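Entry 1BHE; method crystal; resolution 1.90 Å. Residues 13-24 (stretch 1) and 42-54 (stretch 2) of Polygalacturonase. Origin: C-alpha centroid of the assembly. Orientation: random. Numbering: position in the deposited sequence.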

ATOM      1  N   SER A  13     -12.998   6.858  21.661  1.00 13.28           N
ATOM      2  CA  SER A  13     -14.418   6.982  22.001  1.00 13.65           C
ATOM      3  C   SER A  13     -15.034   7.878  20.930  1.00 13.64           C
ATOM      4  O   SER A  13     -14.306   8.647  20.282  1.00 12.59           O
ATOM      5  CB  SER A  13     -14.600   7.556  23.397  1.00 15.00           C
ATOM      6  OG  SER A  13     -14.401   8.963  23.384  1.00 16.47           O
ATOM      7  N   SER A  14     -16.331   7.761  20.680  1.00 12.96           N
ATOM      8  CA  SER A  14     -16.957   8.547  19.627  1.00 13.40           C
ATOM      9  C   SER A  14     -17.313   9.955  20.081  1.00 13.38           C
ATOM     10  O   SER A  14     -17.739  10.153  21.227  1.00 13.69           O
ATOM     11  CB  SER A  14     -18.233   7.834  19.154  1.00 14.14           C
ATOM     12  OG  SER A  14     -19.140   7.784  20.246  1.00 15.56           O
ATOM     13  N   CYS A  15     -17.180  10.922  19.183  1.00 12.17           N
ATOM     14  CA  CYS A  15     -17.591  12.290  19.472  1.00 11.99           C
ATOM     15  C   CYS A  15     -19.048  12.485  19.050  1.00 13.22           C
ATOM     16  O   CYS A  15     -19.827  13.213  19.662  1.00 13.13           O
ATOM     17  CB  CYS A  15     -16.756  13.327  18.723  1.00 11.45           C
ATOM     18  SG  CYS A  15     -16.674  13.126  16.922  1.00 10.45           S
ATOM     19  N   THR A  16     -19.383  11.839  17.945  1.00 14.01           N
ATOM     20  CA  THR A  16     -20.687  11.907  17.301  1.00 15.20           C
ATOM     21  C   THR A  16     -21.004  10.549  16.679  1.00 15.06           C
ATOM     22  O   THR A  16     -20.084   9.847  16.247  1.00 15.13           O
ATOM     23  CB  THR A  16     -20.659  12.956  16.168  1.00 15.76           C
ATOM     24  OG1 THR A  16     -20.456  14.276  16.703  1.00 16.68           O
ATOM     25  CG2 THR A  16     -21.945  12.981  15.358  1.00 17.09           C
ATOM     26  N   THR A  17     -22.277  10.177  16.638  1.00 14.42           N
ATOM     27  CA  THR A  17     -22.665   8.911  16.017  1.00 13.90           C
ATOM     28  C   THR A  17     -23.662   9.203  14.900  1.00 13.29           C
ATOM     29  O   THR A  17     -24.639   9.920  15.132  1.00 13.64           O
ATOM     30  CB  THR A  17     -23.239   7.905  17.019  1.00 14.36           C
ATOM     31  OG1 THR A  17     -22.245   7.608  18.011  1.00 14.46           O
ATOM     32  CG2 THR A  17     -23.626   6.602  16.328  1.00 13.79           C
ATOM     33  N   LEU A  18     -23.385   8.708  13.703  1.00 11.46           N
ATOM     34  CA  LEU A  18     -24.238   8.910  12.545  1.00 11.30           C
ATOM     35  C   LEU A  18     -24.869   7.578  12.137  1.00 11.11           C
ATOM     36  O   LEU A  18     -24.256   6.532  12.320  1.00 10.71           O
ATOM     37  CB  LEU A  18     -23.468   9.489  11.354  1.00 10.63           C
ATOM     38  CG  LEU A  18     -22.648  10.762  11.587  1.00 10.84           C
ATOM     39  CD1 LEU A  18     -21.748  11.046  10.390  1.00 10.33           C
ATOM     40  CD2 LEU A  18     -23.542  11.963  11.877  1.00 10.63           C
ATOM     41  N   LYS A  19     -26.111   7.614  11.661  1.00 12.10           N
ATOM     42  CA  LYS A  19     -26.820   6.402  11.255  1.00 12.77           C
ATOM     43  C   LYS A  19     -27.093   6.449   9.756  1.00 12.30           C
ATOM     44  O   LYS A  19     -27.554   7.463   9.233  1.00 12.47           O
ATOM     45  CB  LYS A  19     -28.111   6.233  12.070  1.00 14.15           C
ATOM     46  CG  LYS A  19     -27.831   5.947  13.540  1.00 16.00           C
ATOM     47  CD  LYS A  19     -29.036   5.418  14.302  1.00 17.98           C
ATOM     48  CE  LYS A  19     -28.720   5.319  15.790  1.00 19.34           C
ATOM     49  NZ  LYS A  19     -29.950   5.248  16.632  1.00 20.28           N
ATOM     50  N   ALA A  20     -26.711   5.394   9.041  1.00 12.21           N
ATOM     51  CA  ALA A  20     -26.821   5.384   7.587  1.00 12.66           C
ATOM     52  C   ALA A  20     -28.265   5.287   7.102  1.00 13.01           C
ATOM     53  O   ALA A  20     -29.056   4.550   7.673  1.00 13.21           O
ATOM     54  CB  ALA A  20     -26.032   4.218   7.005  1.00 11.66           C
ATOM     55  N   ASP A  21     -28.570   5.986   6.022  1.00 14.24           N
ATOM     56  CA  ASP A  21     -29.871   5.921   5.369  1.00 15.18           C
ATOM     57  C   ASP A  21     -29.635   5.776   3.865  1.00 15.81           C
ATOM     58  O   ASP A  21     -28.572   5.268   3.484  1.00 16.19           O
ATOM     59  CB  ASP A  21     -30.741   7.127   5.677  1.00 15.76           C
ATOM     60  CG  ASP A  21     -30.078   8.465   5.429  1.00 16.29           C
ATOM     61  OD1 ASP A  21     -29.297   8.621   4.468  1.00 15.30           O
ATOM     62  OD2 ASP A  21     -30.366   9.386   6.227  1.00 16.94           O
ATOM     63  N   SER A  22     -30.564   6.204   3.022  1.00 15.98           N
ATOM     64  CA  SER A  22     -30.374   6.065   1.584  1.00 16.43           C
ATOM     65  C   SER A  22     -29.877   7.324   0.888  1.00 16.61           C
ATOM     66  O   SER A  22     -29.716   7.295  -0.334  1.00 15.74           O
ATOM     67  CB  SER A  22     -31.688   5.590   0.946  1.00 16.91           C
ATOM     68  OG  SER A  22     -32.079   4.347   1.515  1.00 16.93           O
ATOM     69  N   SER A  23     -29.607   8.396   1.623  1.00 16.66           N
ATOM     70  CA  SER A  23     -29.139   9.642   1.023  1.00 16.94           C
ATOM     71  C   SER A  23     -27.622   9.704   0.871  1.00 16.87           C
ATOM     72  O   SER A  23     -26.905   8.901   1.460  1.00 16.42           O
ATOM     73  CB  SER A  23     -29.585  10.820   1.910  1.00 17.81           C
ATOM     74  OG  SER A  23     -28.790  10.851   3.093  1.00 18.13           O
ATOM     75  N   THR A  24     -27.124  10.669   0.103  1.00 16.31           N
ATOM     76  CA  THR A  24     -25.680  10.879  -0.040  1.00 15.58           C
ATOM     77  C   THR A  24     -25.150  11.414   1.286  1.00 14.33           C
ATOM     78  O   THR A  24     -25.716  12.362   1.832  1.00 14.50           O
ATOM     79  CB  THR A  24     -25.383  11.832  -1.204  1.00 16.49           C
ATOM     80  OG1 THR A  24     -25.679  11.144  -2.434  1.00 16.92           O
ATOM     81  CG2 THR A  24     -23.938  12.297  -1.234  1.00 16.88           C
ATOM     82  N   VAL A  42     -15.566  10.065  14.691  1.00  7.53           N
ATOM     83  CA  VAL A  42     -16.933  10.148  14.172  1.00  8.08           C
ATOM     84  C   VAL A  42     -17.317   8.677  13.978  1.00  8.68           C
ATOM     85  O   VAL A  42     -16.558   7.961  13.318  1.00  9.01           O
ATOM     86  CB  VAL A  42     -17.045  10.929  12.863  1.00  7.64           C
ATOM     87  CG1 VAL A  42     -18.363  10.713  12.132  1.00  7.14           C
ATOM     88  CG2 VAL A  42     -16.842  12.413  13.172  1.00  6.99           C
ATOM     89  N   ARG A  43     -18.407   8.246  14.594  1.00  9.20           N
ATOM     90  CA  ARG A  43     -18.818   6.845  14.513  1.00  9.90           C
ATOM     91  C   ARG A  43     -19.902   6.634  13.459  1.00  9.89           C
ATOM     92  O   ARG A  43     -20.905   7.340  13.421  1.00  9.72           O
ATOM     93  CB  ARG A  43     -19.311   6.376  15.891  1.00 11.26           C
ATOM     94  CG  ARG A  43     -19.740   4.916  15.927  1.00 12.32           C
ATOM     95  CD  ARG A  43     -20.121   4.428  17.318  1.00 14.51           C
ATOM     96  NE  ARG A  43     -20.639   3.060  17.270  1.00 16.04           N
ATOM     97  CZ  ARG A  43     -21.302   2.424  18.227  1.00 17.36           C
ATOM     98  NH1 ARG A  43     -21.536   3.002  19.398  1.00 17.45           N
ATOM     99  NH2 ARG A  43     -21.721   1.177  18.026  1.00 17.75           N
ATOM    100  N   LEU A  44     -19.678   5.675  12.576  1.00 10.06           N
ATOM    101  CA  LEU A  44     -20.588   5.340  11.491  1.00 10.61           C
ATOM    102  C   LEU A  44     -21.329   4.042  11.833  1.00 10.77           C
ATOM    103  O   LEU A  44     -20.765   2.949  11.820  1.00  9.78           O
ATOM    104  CB  LEU A  44     -19.803   5.205  10.192  1.00 11.22           C
ATOM    105  CG  LEU A  44     -19.652   6.389   9.243  1.00 12.23           C
ATOM    106  CD1 LEU A  44     -19.684   7.757   9.888  1.00 11.14           C
ATOM    107  CD2 LEU A  44     -18.369   6.241   8.419  1.00 11.39           C
ATOM    108  N   SER A  45     -22.597   4.202  12.185  1.00 11.03           N
ATOM    109  CA  SER A  45     -23.459   3.095  12.570  1.00 12.06           C
ATOM    110  C   SER A  45     -24.608   2.901  11.584  1.00 12.15           C
ATOM    111  O   SER A  45     -24.864   3.723  10.707  1.00 11.33           O
ATOM    112  CB  SER A  45     -24.035   3.358  13.967  1.00 11.96           C
ATOM    113  OG  SER A  45     -23.010   3.415  14.942  1.00 13.24           O
ATOM    114  N   ALA A  46     -25.298   1.771  11.728  1.00 13.37           N
ATOM    115  CA  ALA A  46     -26.416   1.449  10.851  1.00 13.72           C
ATOM    116  C   ALA A  46     -27.666   2.251  11.204  1.00 13.89           C
ATOM    117  O   ALA A  46     -27.904   2.596  12.357  1.00 13.83           O
ATOM    118  CB  ALA A  46     -26.744  -0.036  10.973  1.00 14.04           C
ATOM    119  N   GLY A  47     -28.475   2.536  10.197  1.00 13.84           N
ATOM    120  CA  GLY A  47     -29.740   3.260  10.376  1.00 13.80           C
ATOM    121  C   GLY A  47     -30.795   2.430   9.621  1.00 13.12           C
ATOM    122  O   GLY A  47     -30.802   1.207   9.761  1.00 13.41           O
ATOM    123  N   SER A  48     -31.417   3.054   8.625  1.00 13.18           N
ATOM    124  CA  SER A  48     -32.304   2.330   7.709  1.00 13.09           C
ATOM    125  C   SER A  48     -31.482   1.481   6.749  1.00 12.90           C
ATOM    126  O   SER A  48     -31.942   0.475   6.194  1.00 12.58           O
ATOM    127  CB  SER A  48     -33.232   3.284   6.975  1.00 12.99           C
ATOM    128  OG  SER A  48     -32.524   4.351   6.374  1.00 13.55           O
ATOM    129  N   THR A  49     -30.224   1.875   6.518  1.00 11.79           N
ATOM    130  CA  THR A  49     -29.302   1.077   5.723  1.00 11.13           C
ATOM    131  C   THR A  49     -28.021   0.908   6.554  1.00 11.09           C
ATOM    132  O   THR A  49     -27.944   1.409   7.677  1.00 10.04           O
ATOM    133  CB  THR A  49     -28.899   1.665   4.366  1.00 12.04           C
ATOM    134  OG1 THR A  49     -28.028   2.783   4.604  1.00 12.12           O
ATOM    135  CG2 THR A  49     -30.099   2.097   3.536  1.00 11.72           C
ATOM    136  N   SER A  50     -27.047   0.207   5.990  1.00 10.37           N
ATOM    137  CA  SER A  50     -25.772   0.014   6.673  1.00 10.18           C
ATOM    138  C   SER A  50     -24.651   0.545   5.778  1.00  9.70           C
ATOM    139  O   SER A  50     -23.493   0.182   5.944  1.00  8.98           O
ATOM    140  CB  SER A  50     -25.549  -1.468   6.968  1.00 10.33           C
ATOM    141  OG  SER A  50     -25.417  -2.171   5.737  1.00 11.32           O
ATOM    142  N   VAL A  51     -25.028   1.352   4.786  1.00  8.99           N
ATOM    143  CA  VAL A  51     -24.065   1.870   3.817  1.00  8.86           C
ATOM    144  C   VAL A  51     -24.065   3.393   3.779  1.00  8.11           C
ATOM    145  O   VAL A  51     -25.103   4.020   3.541  1.00  8.49           O
ATOM    146  CB  VAL A  51     -24.355   1.347   2.392  1.00  8.91           C
ATOM    147  CG1 VAL A  51     -23.353   1.906   1.379  1.00  9.08           C
ATOM    148  CG2 VAL A  51     -24.333  -0.174   2.315  1.00  9.49           C
ATOM    149  N   PHE A  52     -22.913   4.001   4.019  1.00  7.84           N
ATOM    150  CA  PHE A  52     -22.723   5.438   3.884  1.00  7.97           C
ATOM    151  C   PHE A  52     -22.106   5.682   2.499  1.00  8.88           C
ATOM    152  O   PHE A  52     -20.978   5.245   2.257  1.00  8.84           O
ATOM    153  CB  PHE A  52     -21.814   6.014   4.963  1.00  7.84           C
ATOM    154  CG  PHE A  52     -22.411   6.083   6.342  1.00  7.45           C
ATOM    155  CD1 PHE A  52     -22.292   5.020   7.216  1.00  7.04           C
ATOM    156  CD2 PHE A  52     -23.081   7.223   6.758  1.00  7.80           C
ATOM    157  CE1 PHE A  52     -22.836   5.081   8.485  1.00  7.60           C
ATOM    158  CE2 PHE A  52     -23.632   7.295   8.029  1.00  8.48           C
ATOM    159  CZ  PHE A  52     -23.504   6.225   8.893  1.00  7.81           C
ATOM    160  N   LEU A  53     -22.861   6.306   1.610  1.00  9.56           N
ATOM    161  CA  LEU A  53     -22.386   6.578   0.247  1.00 10.40           C
ATOM    162  C   LEU A  53     -21.809   7.987   0.220  1.00  9.91           C
ATOM    163  O   LEU A  53     -22.518   8.947   0.542  1.00 10.15           O
ATOM    164  CB  LEU A  53     -23.541   6.409  -0.735  1.00 11.78           C
ATOM    165  CG  LEU A  53     -23.221   6.117  -2.199  1.00 13.68           C
ATOM    166  CD1 LEU A  53     -22.314   4.904  -2.358  1.00 13.69           C
ATOM    167  CD2 LEU A  53     -24.510   5.902  -2.987  1.00 14.60           C
ATOM    168  N   SER A  54     -20.528   8.122  -0.113  1.00  9.20           N
ATOM    169  CA  SER A  54     -19.879   9.429  -0.037  1.00  7.93           C
ATOM    170  C   SER A  54     -18.811   9.662  -1.093  1.00  7.36           C
ATOM    171  O   SER A  54     -18.246   8.739  -1.668  1.00  6.71           O
ATOM    172  CB  SER A  54     -19.210   9.510   1.355  1.00  8.16           C
ATOM    173  OG  SER A  54     -18.392  10.653   1.514  1.00  7.42           O
TER
HETATM  174  O   HOH W   1     -26.952   4.279   1.552  1.00 24.34           O
HETATM  175  O   HOH W   2     -33.511   4.174   3.807  1.00 18.77           O
HETATM  176  O   HOH W   3     -25.414   7.034   2.496  1.00  9.19           O

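The two stretches lie side by side as parallel strands and then stay in contact through a loop. Together they bury 864 Å² of surface.

Val 42 opens stretch 2 and is buried. Its CG1 meets Leu 18 CD1 at 3.8 Å, and its CG2 meets Cys 15 SG at 3.8 Å. A branched, apolar side chain suits this place, since both methyls find apolar partners.

Arg 43 is held through its backbone. Its N donates to Thr 16 O at 2.8 Å, and its O accepts from Leu 18 N at 2.8 Å. Both bonds are nearly straight, as expected for strands in register. The side chain lies on the same sheet face as Thr 17. Its CB packs 3.7 Å from Ser 14 CB, while its NE and NH2 are bonded elsewhere in the structure.

Leu 44 points to the other face, with Leu 18. Their CD1 atoms are 3.9 Å apart, so Leu 18 CD1 touches both Val 42 and Leu 44.

Ser 45 continues the ladder. Its N donates to Leu 18 O at 2.9 Å, and its O accepts from Ala 20 N at 3.0 Å. The same O lies 3.4 Å from Lys 19 CA, a CA-H...O contact. Ser 45 is buried, and its OG is hydrogen-bonded elsewhere in the structure and sits 3.5 Å from Thr 17 CG2.

Gly 47 has its CA 3.1 Å from Ala 20 O. An ideal CB here would clash with that oxygen, so the absence of a side chain permits the close approach.

Water 2 links Ser 48 OG (2.8 Å from the water O) to Ser 22 OG (2.7 Å from it).

Thr 49 points toward stretch 1 and fastens the loop twice. Its N donates to Ala 20 O at 3.1 Å, and its OG1 donates to Asp 21 O at 2.8 Å.

Val 51 O is linked to Asp 21 O through water 1. Each of these two atoms lies 2.7 Å from the O of water 1, which bridges them.

Phe 52 is buried, and its ring end reaches stretch 1. Ala 20 CB sits over one face, 3.7 Å from the ring centroid, in a CH-pi contact. The small methyl fits closely there. Leu 18 O lies at the ring edge, 3.5 Å from Phe 52 CZ.

Leu 53 N donates to the O of water 3 at 2.8 Å. Ser 23 O lies 2.6 Å from the same water O, so the water bridges the two stretches.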